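Local coordinates for protein glucoamylase (Thermoanaerobacterium thermosaccharolyticum, PDB 1LF6) that hydrolyses terminal 1,4-linked alpha-D-glucose residues successively from the non-reducing ends of glucan chains, releasing beta-D-glucose, at residues A[298-306]-A[348-356]. Sequence-based numbering, arbitrary orientation.
Sequences YYNSMMILK and VANAFIAAG
The Phe352 ring turns its edge to the backbone of the facing helix: CA of Lys306 lies in the ring plane, and N of Lys306 sits 3.8 Å from Phe352 CZ. Met302 CE approaches this ring obliquely, 3.4 Å from Phe352 CD1. On the Tyr298 ring, CG of Met302 lies over one face, 4.1 Å above the plane and toward the rim. Ala355 CB meets this ring obliquely near its hydroxyl end. The contact joins helices 296-306 and 342-355 in the (alpha/alpha) barrel of a family 15 glycosyl hydrolase. The two segments run closer to antiparallel than parallel, at 128°, with their axes 10.7 Å apart. No hydrogen bond spans them. Ala351 and Ala355 present small side chains to Leu305, Met302 and Tyr298.

Met302 reaches Phe352, Ala355 and, more distantly, Ala351. Its chain bends at chi2 and chi3 (-48° and -57°), which folds CE back between Phe352 and Ala355, 3.5 Å from Ala355 CB. The Met302 and Phe352 side chains run past each other in opposite directions. An alanine in place of Met302 would probably open a gap between Phe352 and Ala355 and leave the Tyr298 face without its cover from CG. Leu305 divides its branches: CD1 rests 3.8 Å from Ala351 CB, and CD2 meets Val348 CG2 tip to tip. Its CB also packs against Phe352 CZ.

Tyr283 of helix 269-284 and Ser360 of helix 358-375 also touch Phe352, while Val660 of helix 653-668 packs on Met302. Gly356, with positive phi, leaves the helical angles in a Schellman motif. Asn288, earlier in the chain, joins both helices: its carbonyl O is hydrogen-bonded to Tyr298 OH, and its ND2 to Ala354 O. That same hydroxyl oxygen, Tyr298 OH, lies 3.4 Å from Ala355 CA.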
loop_
_atom_site.group_PDB
_atom_site.type_symbol
_atom_site.label_atom_id
_atom_site.label_comp_id
_atom_site.label_asym_id
_atom_site.label_seq_id
_atom_site.Cartn_x
_atom_site.Cartn_y
_atom_site.Cartn_z
ATOM N N TYR A 298 6.228 -15.143 -0.166
ATOM C CA TYR A 298 5.243 -15.386 -1.217
ATOM C C TYR A 298 3.848 -15.324 -0.605
ATOM O O TYR A 298 2.981 -14.596 -1.081
ATOM C CB TYR A 298 5.470 -16.765 -1.840
ATOM C CG TYR A 298 4.311 -17.292 -2.660
ATOM C CD1 TYR A 298 4.014 -16.761 -3.912
ATOM C CD2 TYR A 298 3.535 -18.357 -2.196
ATOM C CE1 TYR A 298 2.974 -17.283 -4.693
ATOM C CE2 TYR A 298 2.493 -18.886 -2.966
ATOM C CZ TYR A 298 2.222 -18.351 -4.214
ATOM O OH TYR A 298 1.233 -18.908 -4.996
ATOM N N TYR A 299 3.629 -16.097 0.450
ATOM C CA TYR A 299 2.331 -16.099 1.107
ATOM C C TYR A 299 2.037 -14.731 1.727
ATOM O O TYR A 299 0.917 -14.219 1.626
ATOM C CB TYR A 299 2.288 -17.207 2.169
ATOM C CG TYR A 299 2.163 -18.598 1.579
ATOM C CD1 TYR A 299 1.005 -18.985 0.905
ATOM C CD2 TYR A 299 3.205 -19.520 1.679
ATOM C CE1 TYR A 299 0.885 -20.268 0.341
ATOM C CE2 TYR A 299 3.097 -20.804 1.117
ATOM C CZ TYR A 299 1.934 -21.167 0.450
ATOM O OH TYR A 299 1.830 -22.427 -0.105
ATOM N N ASN A 300 3.039 -14.130 2.358
ATOM C CA ASN A 300 2.846 -12.817 2.971
ATOM C C ASN A 300 2.382 -11.830 1.904
ATOM O O ASN A 300 1.405 -11.102 2.102
ATOM C CB ASN A 300 4.150 -12.315 3.616
ATOM C CG ASN A 300 3.938 -11.074 4.481
ATOM O OD1 ASN A 300 4.602 -10.053 4.298
ATOM N ND2 ASN A 300 3.017 -11.163 5.429
ATOM N N SER A 301 3.077 -11.814 0.767
ATOM C CA SER A 301 2.727 -10.908 -0.323
ATOM C C SER A 301 1.300 -11.140 -0.818
ATOM O O SER A 301 0.546 -10.189 -1.007
ATOM C CB SER A 301 3.703 -11.078 -1.496
ATOM O OG SER A 301 5.032 -10.774 -1.098
ATOM N N MET A 302 0.929 -12.404 -1.019
ATOM C CA MET A 302 -0.408 -12.706 -1.513
ATOM C C MET A 302 -1.531 -12.312 -0.552
ATOM O O MET A 302 -2.608 -11.909 -0.990
ATOM C CB MET A 302 -0.519 -14.188 -1.889
ATOM C CG MET A 302 0.309 -14.584 -3.116
ATOM S SD MET A 302 0.092 -13.470 -4.520
ATOM C CE MET A 302 -1.693 -13.548 -4.771
ATOM N N MET A 303 -1.291 -12.421 0.751
ATOM C CA MET A 303 -2.311 -12.047 1.725
ATOM C C MET A 303 -2.455 -10.527 1.730
ATOM O O MET A 303 -3.571 -9.992 1.774
ATOM C CB MET A 303 -1.927 -12.532 3.126
ATOM C CG MET A 303 -1.765 -14.043 3.224
ATOM S SD MET A 303 -1.554 -14.656 4.908
ATOM C CE MET A 303 -3.063 -15.402 5.141
ATOM N N ILE A 304 -1.320 -9.838 1.686
ATOM C CA ILE A 304 -1.323 -8.382 1.670
ATOM C C ILE A 304 -2.135 -7.894 0.474
ATOM O O ILE A 304 -2.957 -6.987 0.608
ATOM C CB ILE A 304 0.119 -7.812 1.595
ATOM C CG1 ILE A 304 0.832 -8.040 2.926
ATOM C CG2 ILE A 304 0.085 -6.320 1.249
ATOM C CD1 ILE A 304 2.271 -7.572 2.934
ATOM N N LEU A 305 -1.923 -8.501 -0.692
ATOM C CA LEU A 305 -2.666 -8.105 -1.887
ATOM C C LEU A 305 -4.142 -8.406 -1.667
ATOM O O LEU A 305 -5.009 -7.566 -1.904
ATOM C CB LEU A 305 -2.156 -8.866 -3.119
ATOM C CG LEU A 305 -0.701 -8.593 -3.518
ATOM C CD1 LEU A 305 -0.366 -9.369 -4.782
ATOM C CD2 LEU A 305 -0.486 -7.089 -3.735
ATOM N N LYS A 306 -4.416 -9.616 -1.196
ATOM C CA LYS A 306 -5.778 -10.048 -0.930
ATOM C C LYS A 306 -6.464 -9.071 0.023
ATOM O O LYS A 306 -7.641 -8.761 -0.131
ATOM C CB LYS A 306 -5.755 -11.446 -0.312
ATOM C CG LYS A 306 -6.682 -12.425 -0.983
ATOM C CD LYS A 306 -8.117 -12.038 -0.784
ATOM C CE LYS A 306 -9.055 -12.938 -1.574
ATOM N NZ LYS A 306 -10.447 -12.531 -1.286
ATOM N N VAL A 348 -1.138 -6.340 -9.936
ATOM C CA VAL A 348 -1.656 -7.099 -8.804
ATOM C C VAL A 348 -2.429 -8.304 -9.363
ATOM O O VAL A 348 -2.259 -9.425 -8.901
ATOM C CB VAL A 348 -2.582 -6.208 -7.926
ATOM C CG1 VAL A 348 -3.372 -7.076 -6.924
ATOM C CG2 VAL A 348 -1.733 -5.182 -7.167
ATOM N N ALA A 349 -3.254 -8.066 -10.376
ATOM C CA ALA A 349 -4.020 -9.132 -11.002
ATOM C C ALA A 349 -3.092 -10.221 -11.555
ATOM O O ALA A 349 -3.403 -11.412 -11.488
ATOM C CB ALA A 349 -4.877 -8.566 -12.110
ATOM N N ASN A 350 -1.953 -9.814 -12.106
ATOM C CA ASN A 350 -1.011 -10.780 -12.643
ATOM C C ASN A 350 -0.442 -11.671 -11.541
ATOM O O ASN A 350 -0.168 -12.855 -11.771
ATOM C CB ASN A 350 0.119 -10.076 -13.398
ATOM C CG ASN A 350 -0.334 -9.548 -14.740
ATOM O OD1 ASN A 350 -1.192 -10.148 -15.392
ATOM N ND2 ASN A 350 0.244 -8.432 -15.168
ATOM N N ALA A 351 -0.265 -11.107 -10.348
ATOM C CA ALA A 351 0.245 -11.881 -9.217
ATOM C C ALA A 351 -0.835 -12.883 -8.801
ATOM O O ALA A 351 -0.542 -14.043 -8.541
ATOM C CB ALA A 351 0.583 -10.956 -8.052
ATOM N N PHE A 352 -2.087 -12.431 -8.739
ATOM C CA PHE A 352 -3.176 -13.332 -8.380
ATOM C C PHE A 352 -3.231 -14.484 -9.382
ATOM O O PHE A 352 -3.447 -15.630 -9.005
ATOM C CB PHE A 352 -4.524 -12.589 -8.373
ATOM C CG PHE A 352 -4.786 -11.809 -7.112
ATOM C CD1 PHE A 352 -4.719 -12.431 -5.868
ATOM C CD2 PHE A 352 -5.128 -10.460 -7.168
ATOM C CE1 PHE A 352 -4.991 -11.722 -4.691
ATOM C CE2 PHE A 352 -5.402 -9.741 -6.000
ATOM C CZ PHE A 352 -5.334 -10.373 -4.763
ATOM N N ILE A 353 -3.039 -14.174 -10.660
ATOM C CA ILE A 353 -3.058 -15.203 -11.694
ATOM C C ILE A 353 -1.945 -16.208 -11.447
ATOM O O ILE A 353 -2.180 -17.414 -11.418
ATOM C CB ILE A 353 -2.870 -14.605 -13.103
ATOM C CG1 ILE A 353 -4.059 -13.703 -13.452
ATOM C CG2 ILE A 353 -2.739 -15.724 -14.134
ATOM C CD1 ILE A 353 -5.385 -14.420 -13.451
ATOM N N ALA A 354 -0.731 -15.698 -11.261
ATOM C CA ALA A 354 0.433 -16.534 -11.023
ATOM C C ALA A 354 0.279 -17.402 -9.782
ATOM O O ALA A 354 0.833 -18.505 -9.709
ATOM C CB ALA A 354 1.672 -15.666 -10.884
ATOM N N ALA A 355 -0.462 -16.892 -8.802
ATOM C CA ALA A 355 -0.686 -17.599 -7.545
ATOM C C ALA A 355 -1.854 -18.586 -7.615
ATOM O O ALA A 355 -2.014 -19.421 -6.728
ATOM C CB ALA A 355 -0.926 -16.587 -6.424
ATOM N N GLY A 356 -2.666 -18.486 -8.661
ATOM C CA GLY A 356 -3.790 -19.393 -8.801
ATOM C C GLY A 356 -5.125 -18.818 -8.360
ATOM O O GLY A 356 -6.152 -19.489 -8.468
#